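Local atomic coordinates of Rik1-associated factor 1 (Schizosaccharomyces pombe, PDB entry 4O9D), a protein that serves in the Clr4 methyltransferase complex, which ubiquitylates and methylates histone H3 to establish heterochromatin in fission yeast. Residues E15-F19 / Q345-L350; V36-C42 / D390-T395. One frame throughout, in Å; residues are numbered along the deposited sequence.

Contact 1 of 2, residues E15-F19 / Q345-L350; sequences ESVFF and QPKGNL
The side-chain amide of Gln345 meets the turn at Ser16 and Val17 with both of its polar atoms. Its OE1 accepts from the backbone, Val17 N to Gln345 OE1 being 2.9 Å; the donor lies in the carbonyl plane, on a lone pair, at a C=O...N angle of 129°. On the other branch Gln345 NE2 donates to Ser16 OG at 2.7 Å, with the hydroxyl oxygen close to the amide plane. The bonds to Val17 N and Ser16 OG together fix the rotation of the amide; Ser16 OG in turn donates to the carbonyl of Ala391. A leucine in place of Gln345 would probably leave Val17 N without its acceptor and Ser16 OG without its donor. The carboxylate of Glu15 reaches the backbone of Asn349. Asn349 N donates to the syn lone pair of Glu15 OE2 at 3.0 Å and forms a weak second bond to OE1. A bend at chi2 (-83°) folds the Glu15 chain so that OE1 comes within 3.4 Å of Gly348 CA, where no side chain intervenes. To one side of these polar groups, Leu350 CD1 reaches Phe18 CZ at 3.6 Å and Val17 CG1 at 3.9 Å, while Phe375 and Phe387 also pack on Val17. Within 345-350, a type II turn is closed by Gly348 N bonding to Gln345 O. The turn lies in the connection between strands 341-344 and 351-354 of one WD-repeat blade, whereas 15-19 leads into strand 21-26, which completes the next blade, as in the closure of a beta-propeller.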
ATOM      1  N   GLU A  15      12.081  18.744  -9.172  1.00 53.51           N
ATOM      2  CA  GLU A  15      10.924  17.904  -8.879  1.00 48.39           C
ATOM      3  C   GLU A  15      10.457  17.166 -10.129  1.00 44.80           C
ATOM      4  O   GLU A  15       9.874  17.758 -11.041  1.00 47.87           O
ATOM      5  CB  GLU A  15       9.789  18.748  -8.312  1.00 46.47           C
ATOM      6  CG  GLU A  15      10.212  19.617  -7.151  1.00 47.54           C
ATOM      7  CD  GLU A  15      10.215  18.879  -5.826  1.00 42.91           C
ATOM      8  OE1 GLU A  15       9.725  17.722  -5.770  1.00 46.75           O
ATOM      9  OE2 GLU A  15      10.699  19.465  -4.837  1.00 38.93           O
ATOM     10  N   SER A  16      10.709  15.861 -10.144  1.00 47.28           N
ATOM     11  CA  SER A  16      10.509  15.034 -11.325  1.00 43.45           C
ATOM     12  C   SER A  16       9.067  15.071 -11.820  1.00 42.41           C
ATOM     13  O   SER A  16       8.816  14.851 -13.004  1.00 42.07           O
ATOM     14  CB  SER A  16      10.926  13.580 -11.038  1.00 46.95           C
ATOM     15  OG  SER A  16       9.840  12.787 -10.560  1.00 41.75           O
ATOM     16  N   VAL A  17       8.120  15.371 -10.934  1.00 36.82           N
ATOM     17  CA  VAL A  17       6.718  15.251 -11.306  1.00 35.57           C
ATOM     18  C   VAL A  17       6.334  16.188 -12.460  1.00 41.64           C
ATOM     19  O   VAL A  17       5.454  15.862 -13.256  1.00 37.85           O
ATOM     20  CB  VAL A  17       5.790  15.446 -10.100  1.00 39.47           C
ATOM     21  CG1 VAL A  17       5.735  16.904  -9.689  1.00 40.69           C
ATOM     22  CG2 VAL A  17       4.405  14.887 -10.409  1.00 35.50           C
ATOM     23  N   PHE A  18       7.001  17.332 -12.581  1.00 38.97           N
ATOM     24  CA  PHE A  18       6.728  18.209 -13.720  1.00 45.94           C
ATOM     25  C   PHE A  18       7.229  17.583 -15.030  1.00 45.12           C
ATOM     26  O   PHE A  18       6.717  17.886 -16.117  1.00 45.98           O
ATOM     27  CB  PHE A  18       7.380  19.579 -13.519  1.00 41.19           C
ATOM     28  CG  PHE A  18       6.932  20.290 -12.276  1.00 44.15           C
ATOM     29  CD1 PHE A  18       5.584  20.457 -12.007  1.00 38.18           C
ATOM     30  CD2 PHE A  18       7.862  20.787 -11.372  1.00 48.64           C
ATOM     31  CE1 PHE A  18       5.164  21.113 -10.859  1.00 43.03           C
ATOM     32  CE2 PHE A  18       7.453  21.450 -10.217  1.00 50.66           C
ATOM     33  CZ  PHE A  18       6.100  21.622  -9.967  1.00 46.23           C
ATOM     34  N   PHE A  19       8.222  16.704 -14.925  1.00 42.89           N
ATOM     35  CA  PHE A  19       8.888  16.157 -16.111  1.00 42.22           C
ATOM     36  C   PHE A  19       8.320  14.823 -16.559  1.00 40.89           C
ATOM     37  O   PHE A  19       8.673  14.330 -17.623  1.00 38.57           O
ATOM     38  CB  PHE A  19      10.386  16.024 -15.857  1.00 39.13           C
ATOM     39  CG  PHE A  19      11.047  17.333 -15.557  1.00 51.54           C
ATOM     40  CD1 PHE A  19      10.983  18.371 -16.480  1.00 55.37           C
ATOM     41  CD2 PHE A  19      11.706  17.545 -14.357  1.00 52.59           C
ATOM     42  CE1 PHE A  19      11.568  19.592 -16.218  1.00 53.59           C
ATOM     43  CE2 PHE A  19      12.303  18.776 -14.086  1.00 56.43           C
ATOM     44  CZ  PHE A  19      12.230  19.796 -15.020  1.00 53.31           C
ATOM     45  N   GLN A 345       6.611  13.090  -3.471  1.00 28.13           N
ATOM     46  CA  GLN A 345       7.547  12.920  -4.569  1.00 31.11           C
ATOM     47  C   GLN A 345       8.859  12.348  -4.046  1.00 29.72           C
ATOM     48  O   GLN A 345       9.532  12.982  -3.237  1.00 27.79           O
ATOM     49  CB  GLN A 345       7.809  14.297  -5.198  1.00 30.53           C
ATOM     50  CG  GLN A 345       9.141  14.407  -5.931  1.00 36.59           C
ATOM     51  CD  GLN A 345       8.973  14.276  -7.423  1.00 40.18           C
ATOM     52  OE1 GLN A 345       8.456  15.178  -8.082  1.00 38.29           O
ATOM     53  NE2 GLN A 345       9.387  13.138  -7.968  1.00 42.25           N
ATOM     54  N   PRO A 346       9.242  11.153  -4.510  1.00 29.27           N
ATOM     55  CA  PRO A 346      10.517  10.695  -3.962  1.00 31.49           C
ATOM     56  C   PRO A 346      11.637  11.660  -4.342  1.00 35.52           C
ATOM     57  O   PRO A 346      11.634  12.215  -5.447  1.00 37.77           O
ATOM     58  CB  PRO A 346      10.703   9.312  -4.596  1.00 32.12           C
ATOM     59  CG  PRO A 346       9.311   8.885  -4.980  1.00 35.31           C
ATOM     60  CD  PRO A 346       8.648  10.177  -5.431  1.00 30.11           C
ATOM     61  N   LYS A 347      12.551  11.893  -3.406  1.00 34.44           N
ATOM     62  CA  LYS A 347      13.725  12.710  -3.664  1.00 35.81           C
ATOM     63  C   LYS A 347      13.385  14.212  -3.747  1.00 41.22           C
ATOM     64  O   LYS A 347      14.279  15.027  -3.939  1.00 38.10           O
ATOM     65  CB  LYS A 347      14.411  12.234  -4.953  1.00 46.42           C
ATOM     66  CG  LYS A 347      14.772  10.738  -4.935  1.00 45.92           C
ATOM     67  CD  LYS A 347      14.640  10.089  -6.308  1.00 46.91           C
ATOM     68  CE  LYS A 347      15.650  10.658  -7.292  1.00 55.21           C
ATOM     69  NZ  LYS A 347      16.264   9.592  -8.148  1.00 51.56           N
ATOM     70  N   GLY A 348      12.109  14.567  -3.562  1.00 37.00           N
ATOM     71  CA  GLY A 348      11.663  15.948  -3.650  1.00 33.37           C
ATOM     72  C   GLY A 348      10.898  16.424  -2.419  1.00 30.83           C
ATOM     73  O   GLY A 348      10.958  15.796  -1.358  1.00 28.78           O
ATOM     74  N   ASN A 349      10.180  17.535  -2.565  1.00 35.91           N
ATOM     75  CA  ASN A 349       9.371  18.082  -1.477  1.00 33.55           C
ATOM     76  C   ASN A 349       7.899  18.324  -1.824  1.00 24.53           C
ATOM     77  O   ASN A 349       7.129  18.802  -0.999  1.00 28.74           O
ATOM     78  CB  ASN A 349      10.022  19.353  -0.938  1.00 35.68           C
ATOM     79  CG  ASN A 349      11.300  19.066  -0.176  1.00 37.47           C
ATOM     80  OD1 ASN A 349      11.315  18.257   0.767  1.00 32.81           O
ATOM     81  ND2 ASN A 349      12.387  19.696  -0.594  1.00 39.06           N
ATOM     82  N   LEU A 350       7.485  17.950  -3.021  1.00 24.29           N
ATOM     83  CA  LEU A 350       6.081  18.113  -3.387  1.00 25.71           C
ATOM     84  C   LEU A 350       5.215  16.941  -2.896  1.00 24.11           C
ATOM     85  O   LEU A 350       5.675  15.794  -2.826  1.00 24.51           O
ATOM     86  CB  LEU A 350       5.939  18.244  -4.902  1.00 27.49           C
ATOM     87  CG  LEU A 350       6.505  19.544  -5.474  1.00 33.48           C
ATOM     88  CD1 LEU A 350       6.341  19.600  -6.969  1.00 31.42           C
ATOM     89  CD2 LEU A 350       5.845  20.752  -4.821  1.00 28.47           C
TER
HETATM   90  O   HOH W   1      12.775  14.488  -7.702  1.00 46.12           O

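Contact 2 of 2, residues V36-C42 / D390-T395; sequences VAYNPLC and DASKLT
Tyr38 reaches from strand 33-38 to the neighbouring strand 393-398 and ends against Thr395. CB points toward the other strand, and chi1 of -51°, with CG anti to the carbonyl carbon, carries the ring on across the space between the backbones. The first cross-strand neighbours appear at CE1, which lies 3.9 Å from Lys393 CB, an approach oblique to the ring. At CZ the nearest atom is Thr395 OG1, beside the ring edge and near its plane. The tip makes the polar contact: Thr395 OG1 donates to Tyr38 OH at 2.7 Å, and OH in turn bonds to the carbonyl of Gly386, so that this oxygen is held between two strands of one blade. Beside it, Val36 CG2 meets Thr395 CG2 at 4.0 Å in a simple methyl contact.

At the loop end, Cys42 SG packs 3.7 Å from Ser392 OG and 3.8 Å from Asp390 OD2, a van der Waals approach. In an Asx turn Asp390 OD1 accepts from the backbone N of Ser392 at 2.9 Å, from above the carboxylate plane; the Ser392 hydroxyl adds a second bond to OD1 on the syn side, at 2.7 Å. The ammonium of Lys393 leads away from Tyr38, makes a bond to Ser392 OG, and adds a cation-pi contact with Phe67.

Strand segments 36-38 and 393-395 run nearly antiparallel, at 166°, with their axes 9.2 Å apart, a spacing bridged by side chains. Strand 33-38 is an edge strand of the first blade, pairing with 44-49, and it packs on the face of the last blade, where strand 393-398 lies between 382-387 and 403-407.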
ATOM      1  N   VAL A  36       0.274  -1.648  -7.082  1.00 24.71           N
ATOM      2  CA  VAL A  36       1.282  -1.546  -8.117  1.00 26.09           C
ATOM      3  C   VAL A  36       2.620  -1.688  -7.416  1.00 27.67           C
ATOM      4  O   VAL A  36       2.804  -1.173  -6.309  1.00 25.72           O
ATOM      5  CB  VAL A  36       1.277  -0.152  -8.805  1.00 27.99           C
ATOM      6  CG1 VAL A  36       2.338  -0.118  -9.899  1.00 28.38           C
ATOM      7  CG2 VAL A  36      -0.127   0.205  -9.364  1.00 28.53           C
ATOM      8  N   ALA A  37       3.566  -2.367  -8.047  1.00 21.11           N
ATOM      9  CA  ALA A  37       4.886  -2.469  -7.455  1.00 24.82           C
ATOM     10  C   ALA A  37       5.928  -2.291  -8.518  1.00 26.75           C
ATOM     11  O   ALA A  37       5.678  -2.587  -9.689  1.00 25.00           O
ATOM     12  CB  ALA A  37       5.062  -3.825  -6.767  1.00 23.32           C
ATOM     13  N   TYR A  38       7.100  -1.822  -8.103  1.00 23.45           N
ATOM     14  CA  TYR A  38       8.248  -1.746  -8.982  1.00 24.02           C
ATOM     15  C   TYR A  38       9.359  -2.573  -8.348  1.00 28.80           C
ATOM     16  O   TYR A  38       9.467  -2.641  -7.130  1.00 23.54           O
ATOM     17  CB  TYR A  38       8.715  -0.297  -9.142  1.00 27.80           C
ATOM     18  CG  TYR A  38       7.628   0.669  -9.519  1.00 24.54           C
ATOM     19  CD1 TYR A  38       7.280   0.880 -10.857  1.00 26.25           C
ATOM     20  CD2 TYR A  38       6.961   1.403  -8.543  1.00 28.61           C
ATOM     21  CE1 TYR A  38       6.274   1.779 -11.209  1.00 24.41           C
ATOM     22  CE2 TYR A  38       5.968   2.309  -8.878  1.00 24.34           C
ATOM     23  CZ  TYR A  38       5.627   2.501 -10.213  1.00 29.24           C
ATOM     24  OH  TYR A  38       4.638   3.415 -10.535  1.00 26.50           O
ATOM     25  N   ASN A  39      10.179  -3.217  -9.163  1.00 24.16           N
ATOM     26  CA  ASN A  39      11.257  -4.002  -8.597  1.00 28.26           C
ATOM     27  C   ASN A  39      12.419  -3.073  -8.274  1.00 32.05           C
ATOM     28  O   ASN A  39      12.445  -1.926  -8.744  1.00 31.51           O
ATOM     29  CB  ASN A  39      11.611  -5.198  -9.492  1.00 28.12           C
ATOM     30  CG  ASN A  39      12.399  -4.834 -10.718  1.00 30.06           C
ATOM     31  OD1 ASN A  39      12.522  -3.669 -11.112  1.00 34.39           O
ATOM     32  ND2 ASN A  39      12.964  -5.865 -11.343  1.00 32.77           N
ATOM     33  N   PRO A  40      13.343  -3.524  -7.419  1.00 32.47           N
ATOM     34  CA  PRO A  40      14.361  -2.566  -6.952  1.00 34.62           C
ATOM     35  C   PRO A  40      15.039  -1.834  -8.117  1.00 37.09           C
ATOM     36  O   PRO A  40      15.177  -0.610  -8.069  1.00 37.16           O
ATOM     37  CB  PRO A  40      15.366  -3.444  -6.200  1.00 33.41           C
ATOM     38  CG  PRO A  40      14.555  -4.664  -5.770  1.00 39.81           C
ATOM     39  CD  PRO A  40      13.524  -4.877  -6.858  1.00 33.98           C
ATOM     40  N   LEU A  41      15.414  -2.586  -9.155  1.00 36.17           N
ATOM     41  CA  LEU A  41      16.109  -2.044 -10.319  1.00 35.27           C
ATOM     42  C   LEU A  41      15.231  -1.102 -11.128  1.00 39.07           C
ATOM     43  O   LEU A  41      15.717  -0.421 -12.034  1.00 44.51           O
ATOM     44  CB  LEU A  41      16.573  -3.190 -11.225  1.00 38.68           C
ATOM     45  CG  LEU A  41      17.570  -4.170 -10.609  1.00 40.73           C
ATOM     46  CD1 LEU A  41      17.759  -5.416 -11.480  1.00 47.44           C
ATOM     47  CD2 LEU A  41      18.902  -3.496 -10.351  1.00 43.20           C
ATOM     48  N   CYS A  42      13.937  -1.070 -10.817  1.00 32.76           N
ATOM     49  CA  CYS A  42      12.964  -0.308 -11.613  1.00 33.79           C
ATOM     50  C   CYS A  42      13.023  -0.729 -13.094  1.00 34.74           C
ATOM     51  O   CYS A  42      12.985   0.100 -13.995  1.00 35.51           O
ATOM     52  CB  CYS A  42      13.181   1.203 -11.454  1.00 34.19           C
ATOM     53  SG  CYS A  42      11.767   2.225 -12.005  1.00 39.26           S
ATOM     54  N   ASP A 390      12.813   5.640  -7.525  1.00 36.54           N
ATOM     55  CA  ASP A 390      13.761   6.506  -8.231  1.00 35.45           C
ATOM     56  C   ASP A 390      13.063   7.702  -8.925  1.00 34.64           C
ATOM     57  O   ASP A 390      13.692   8.460  -9.664  1.00 36.39           O
ATOM     58  CB  ASP A 390      14.623   5.702  -9.224  1.00 35.72           C
ATOM     59  CG  ASP A 390      13.883   5.352 -10.512  1.00 35.85           C
ATOM     60  OD1 ASP A 390      12.684   5.667 -10.619  1.00 35.50           O
ATOM     61  OD2 ASP A 390      14.498   4.742 -11.423  1.00 38.48           O
ATOM     62  N   ALA A 391      11.768   7.867  -8.675  1.00 33.06           N
ATOM     63  CA  ALA A 391      11.039   9.058  -9.124  1.00 35.04           C
ATOM     64  C   ALA A 391      10.816   9.103 -10.644  1.00 33.77           C
ATOM     65  O   ALA A 391      10.283  10.095 -11.176  1.00 30.36           O
ATOM     66  CB  ALA A 391      11.781  10.322  -8.668  1.00 34.08           C
ATOM     67  N   SER A 392      11.201   8.031 -11.339  1.00 33.22           N
ATOM     68  CA  SER A 392      11.166   8.016 -12.805  1.00 34.23           C
ATOM     69  C   SER A 392       9.828   7.533 -13.348  1.00 34.39           C
ATOM     70  O   SER A 392       9.556   7.648 -14.549  1.00 35.80           O
ATOM     71  CB  SER A 392      12.297   7.144 -13.382  1.00 38.76           C
ATOM     72  OG  SER A 392      12.023   5.746 -13.263  1.00 36.56           O
ATOM     73  N   LYS A 393       8.993   6.990 -12.473  1.00 29.58           N
ATOM     74  CA  LYS A 393       7.696   6.480 -12.896  1.00 28.95           C
ATOM     75  C   LYS A 393       6.612   6.962 -11.948  1.00 31.17           C
ATOM     76  O   LYS A 393       6.842   7.064 -10.738  1.00 29.78           O
ATOM     77  CB  LYS A 393       7.709   4.951 -12.911  1.00 31.83           C
ATOM     78  CG  LYS A 393       8.760   4.340 -13.843  1.00 34.84           C
ATOM     79  CD  LYS A 393       8.466   4.688 -15.302  1.00 31.52           C
ATOM     80  CE  LYS A 393       9.575   4.225 -16.252  1.00 39.43           C
ATOM     81  NZ  LYS A 393      10.890   4.896 -15.980  1.00 35.59           N
ATOM     82  N   LEU A 394       5.438   7.270 -12.502  1.00 27.86           N
ATOM     83  CA  LEU A 394       4.230   7.448 -11.704  1.00 27.15           C
ATOM     84  C   LEU A 394       3.081   6.656 -12.368  1.00 26.88           C
ATOM     85  O   LEU A 394       2.890   6.712 -13.585  1.00 28.92           O
ATOM     86  CB  LEU A 394       3.890   8.942 -11.566  1.00 27.26           C
ATOM     87  CG  LEU A 394       2.549   9.246 -10.895  1.00 28.14           C
ATOM     88  CD1 LEU A 394       2.536   8.788  -9.414  1.00 26.05           C
ATOM     89  CD2 LEU A 394       2.204  10.756 -11.001  1.00 29.60           C
ATOM     90  N   THR A 395       2.354   5.880 -11.576  1.00 24.21           N
ATOM     91  CA  THR A 395       1.293   5.052 -12.103  1.00 20.65           C
ATOM     92  C   THR A 395       0.030   5.464 -11.370  1.00 22.19           C
ATOM     93  O   THR A 395       0.027   5.535 -10.143  1.00 25.18           O
ATOM     94  CB  THR A 395       1.597   3.514 -11.876  1.00 23.02           C
ATOM     95  OG1 THR A 395       2.816   3.146 -12.534  1.00 24.81           O
ATOM     96  CG2 THR A 395       0.486   2.681 -12.449  1.00 25.61           C
TER

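The two contacts lie on the same side of the chain's centre, with their own centres about 14 Å apart, and they meet through the loop before strand 393-398. Ser16 OG of contact 1 bonds to Ala391 O of contact 2 at 2.8 Å, and Lys347 NZ bonds to Asp390 O at 3.2 Å, while Lys347 CD packs on Ala391 CB. Contact 2 is the nearer to the centre of the chain, at about 14 Å against about 20 Å for contact 1. Along the chain their segments alternate, so both join the N-terminal part to the last WD repeats, contact 1 beside the blade-closing strand 21-26 and contact 2 between the last and first blades.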